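Local coordinates for sylvaticin (Pythium sylvaticum, PDB 2POS), which is a secreted alpha-elicitin-like protein that probably binds sterols or other lipids in a hydrophobic core cavity, as elicitins do, at residues T58-I63 against K84-F89. Residues are numbered along the deposited sequence; the frame is centred on the assembly and turned at random.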
ATOM      1  N   THR A  58      -9.431  -2.509   5.595  1.00 15.11           N
ATOM      2  CA  THR A  58      -8.745  -2.921   6.816  1.00 15.15           C
ATOM      3  C   THR A  58      -7.231  -2.850   6.632  1.00 14.69           C
ATOM      4  O   THR A  58      -6.515  -2.326   7.496  1.00 15.23           O
ATOM      5  CB  THR A  58      -9.169  -4.347   7.238  1.00 15.82           C
ATOM      6  OG1 THR A  58     -10.597  -4.377   7.377  1.00 16.75           O
ATOM      7  CG2 THR A  58      -8.519  -4.754   8.568  1.00 15.88           C
ATOM      8  N   LEU A  59      -6.752  -3.367   5.506  1.00 14.14           N
ATOM      9  CA  LEU A  59      -5.330  -3.340   5.209  1.00 13.65           C
ATOM     10  C   LEU A  59      -4.810  -1.909   5.134  1.00 13.27           C
ATOM     11  O   LEU A  59      -3.785  -1.584   5.737  1.00 13.10           O
ATOM     12  CB  LEU A  59      -5.028  -4.075   3.897  1.00 13.50           C
ATOM     13  CG  LEU A  59      -3.574  -3.982   3.430  1.00 14.25           C
ATOM     14  CD1 LEU A  59      -2.612  -4.580   4.451  1.00 14.01           C
ATOM     15  CD2 LEU A  59      -3.407  -4.661   2.073  1.00 13.33           C
ATOM     16  N   ILE A  60      -5.509  -1.059   4.388  1.00 13.43           N
ATOM     17  CA  ILE A  60      -5.091   0.333   4.237  1.00 14.00           C
ATOM     18  C   ILE A  60      -5.023   1.059   5.583  1.00 14.16           C
ATOM     19  O   ILE A  60      -4.066   1.788   5.851  1.00 14.03           O
ATOM     20  CB  ILE A  60      -5.974   1.077   3.184  1.00 14.00           C
ATOM     21  CG1 ILE A  60      -5.667   0.546   1.770  1.00 16.08           C
ATOM     22  CG2 ILE A  60      -5.845   2.608   3.313  1.00 15.45           C
ATOM     23  CD1 ILE A  60      -4.294   0.878   1.186  1.00 18.79           C
ATOM     24  N   ASP A  61      -6.007   0.815   6.448  1.00 14.30           N
ATOM     25  CA  ASP A  61      -5.979   1.388   7.792  1.00 15.28           C
ATOM     26  C   ASP A  61      -4.803   0.844   8.612  1.00 14.60           C
ATOM     27  O   ASP A  61      -4.187   1.584   9.387  1.00 14.62           O
ATOM     28  CB  ASP A  61      -7.312   1.161   8.516  1.00 16.06           C
ATOM     29  CG  ASP A  61      -8.446   1.994   7.935  1.00 20.71           C
ATOM     30  OD1 ASP A  61      -8.181   2.879   7.095  1.00 25.67           O
ATOM     31  OD2 ASP A  61      -9.611   1.761   8.316  1.00 25.97           O
ATOM     32  N   ALA A  62      -4.485  -0.440   8.433  1.00 14.10           N
ATOM     33  CA  ALA A  62      -3.341  -1.053   9.118  1.00 13.76           C
ATOM     34  C   ALA A  62      -2.007  -0.447   8.657  1.00 13.64           C
ATOM     35  O   ALA A  62      -1.077  -0.300   9.458  1.00 14.15           O
ATOM     36  CB  ALA A  62      -3.345  -2.562   8.927  1.00 13.79           C
ATOM     37  N   ILE A  63      -1.919  -0.082   7.378  1.00 13.07           N
ATOM     38  CA  ILE A  63      -0.728   0.608   6.869  1.00 13.00           C
ATOM     39  C   ILE A  63      -0.645   2.028   7.432  1.00 13.47           C
ATOM     40  O   ILE A  63       0.433   2.485   7.824  1.00 13.84           O
ATOM     41  CB  ILE A  63      -0.657   0.615   5.311  1.00 13.12           C
ATOM     42  CG1 ILE A  63      -0.662  -0.824   4.783  1.00 12.42           C
ATOM     43  CG2 ILE A  63       0.613   1.318   4.842  1.00 12.66           C
ATOM     44  CD1 ILE A  63      -1.013  -0.982   3.294  1.00 13.31           C
ATOM     45  N   LYS A  84       1.101   8.466   0.364  1.00 12.28           N
ATOM     46  CA  LYS A  84       0.175   8.886  -0.687  1.00 12.33           C
ATOM     47  C   LYS A  84      -0.854   7.793  -0.957  1.00 12.51           C
ATOM     48  O   LYS A  84      -2.060   8.047  -0.953  1.00 12.23           O
ATOM     49  CB  LYS A  84       0.945   9.208  -1.958  1.00 12.37           C
ATOM     50  CG  LYS A  84       0.072   9.590  -3.151  1.00 13.85           C
ATOM     51  CD  LYS A  84       0.978   9.925  -4.316  1.00 16.40           C
ATOM     52  CE  LYS A  84       0.205  10.425  -5.508  1.00 19.76           C
ATOM     53  NZ  LYS A  84       1.162  10.678  -6.612  1.00 21.54           N
ATOM     54  N   LEU A  85      -0.362   6.574  -1.171  1.00 12.51           N
ATOM     55  CA  LEU A  85      -1.222   5.440  -1.479  1.00 13.54           C
ATOM     56  C   LEU A  85      -2.339   5.315  -0.459  1.00 12.91           C
ATOM     57  O   LEU A  85      -3.528   5.257  -0.815  1.00 12.87           O
ATOM     58  CB  LEU A  85      -0.387   4.150  -1.507  1.00 13.81           C
ATOM     59  CG  LEU A  85      -1.158   2.823  -1.436  1.00 15.70           C
ATOM     60  CD1 LEU A  85      -1.842   2.577  -2.753  1.00 18.90           C
ATOM     61  CD2 LEU A  85      -0.225   1.663  -1.063  1.00 16.17           C
ATOM     62  N   VAL A  86      -1.968   5.286   0.815  1.00 12.93           N
ATOM     63  CA  VAL A  86      -2.952   4.960   1.849  1.00 13.37           C
ATOM     64  C   VAL A  86      -3.874   6.132   2.157  1.00 13.36           C
ATOM     65  O   VAL A  86      -5.021   5.925   2.530  1.00 13.72           O
ATOM     66  CB  VAL A  86      -2.320   4.367   3.146  1.00 13.66           C
ATOM     67  CG1 VAL A  86      -1.568   3.098   2.818  1.00 14.21           C
ATOM     68  CG2 VAL A  86      -1.417   5.378   3.854  1.00 14.79           C
ATOM     69  N   THR A  87      -3.377   7.358   1.990  1.00 13.46           N
ATOM     70  CA  THR A  87      -4.174   8.545   2.287  1.00 13.64           C
ATOM     71  C   THR A  87      -5.219   8.757   1.195  1.00 14.08           C
ATOM     72  O   THR A  87      -6.366   9.109   1.483  1.00 14.02           O
ATOM     73  CB  THR A  87      -3.285   9.787   2.441  1.00 13.45           C
ATOM     74  OG1 THR A  87      -2.315   9.551   3.469  1.00 14.00           O
ATOM     75  CG2 THR A  87      -4.114  11.004   2.824  1.00 13.61           C
ATOM     76  N   GLU A  88      -4.825   8.508  -0.051  1.00 13.85           N
ATOM     77  CA  GLU A  88      -5.713   8.725  -1.188  1.00 14.25           C
ATOM     78  C   GLU A  88      -6.648   7.558  -1.491  1.00 14.30           C
ATOM     79  O   GLU A  88      -7.578   7.707  -2.292  1.00 14.17           O
ATOM     80  CB  GLU A  88      -4.905   9.098  -2.430  1.00 14.52           C
ATOM     81  CG  GLU A  88      -4.237  10.467  -2.308  1.00 15.45           C
ATOM     82  CD  GLU A  88      -3.640  10.972  -3.601  1.00 16.83           C
ATOM     83  OE1 GLU A  88      -3.344  10.150  -4.500  1.00 17.54           O
ATOM     84  OE2 GLU A  88      -3.465  12.209  -3.712  1.00 18.46           O
ATOM     85  N   PHE A  89      -6.417   6.407  -0.856  1.00 13.98           N
ATOM     86  CA  PHE A  89      -7.171   5.200  -1.186  1.00 13.94           C
ATOM     87  C   PHE A  89      -8.689   5.361  -1.054  1.00 14.22           C
ATOM     88  O   PHE A  89      -9.420   5.154  -2.024  1.00 14.34           O
ATOM     89  CB  PHE A  89      -6.686   3.983  -0.380  1.00 13.91           C
ATOM     90  CG  PHE A  89      -7.528   2.754  -0.600  1.00 12.66           C
ATOM     91  CD1 PHE A  89      -7.430   2.029  -1.782  1.00 13.62           C
ATOM     92  CD2 PHE A  89      -8.458   2.358   0.358  1.00 13.24           C
ATOM     93  CE1 PHE A  89      -8.229   0.906  -1.995  1.00 13.28           C
ATOM     94  CE2 PHE A  89      -9.260   1.242   0.149  1.00 13.61           C
ATOM     95  CZ  PHE A  89      -9.143   0.521  -1.031  1.00 14.22           C
TER
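I60 carries most of this contact, fitting between V86 and F89 one turn apart on the facing helix. Its CG1 methylene lies over one face of the F89 ring, 3.9 Å from the centroid and 22° off the ring normal, a CH-pi contact displaced toward the rim on the CD2 side. The CG of F89, anti to the backbone N (chi1 174°), carries the ring across the gap to I60. A flat aromatic suits the place: F57 meets the ring edge-to-face, and L47 and M50 of helix 44-51 also pack on it.

In the mainly helical elicitin fold, this packing joins helix 54-64 to the C-terminal helix 82-92, and their segment axes cross at 131° between their N-to-C directions, 9.3 Å apart at closest approach.

The other side-chain pairs are aliphatic. The CD1 of I60 reaches the CG1 of V86 at 3.9 Å, while its other branch, CG2, rests in van der Waals contact with the main chain, 3.5 Å from the backbone O of V86. V86 CG1 also presses on I63 CG2, at 3.5 Å closer than usual for two methyls. Beta-branched residues serve well here, since branching at CB puts bulk close to the main chain where the helices approach, with I60 and V86 only 5.6 Å apart between CA atoms. On another side of helix 54-64, L59 packs against L24 and C27 of helix 22-31.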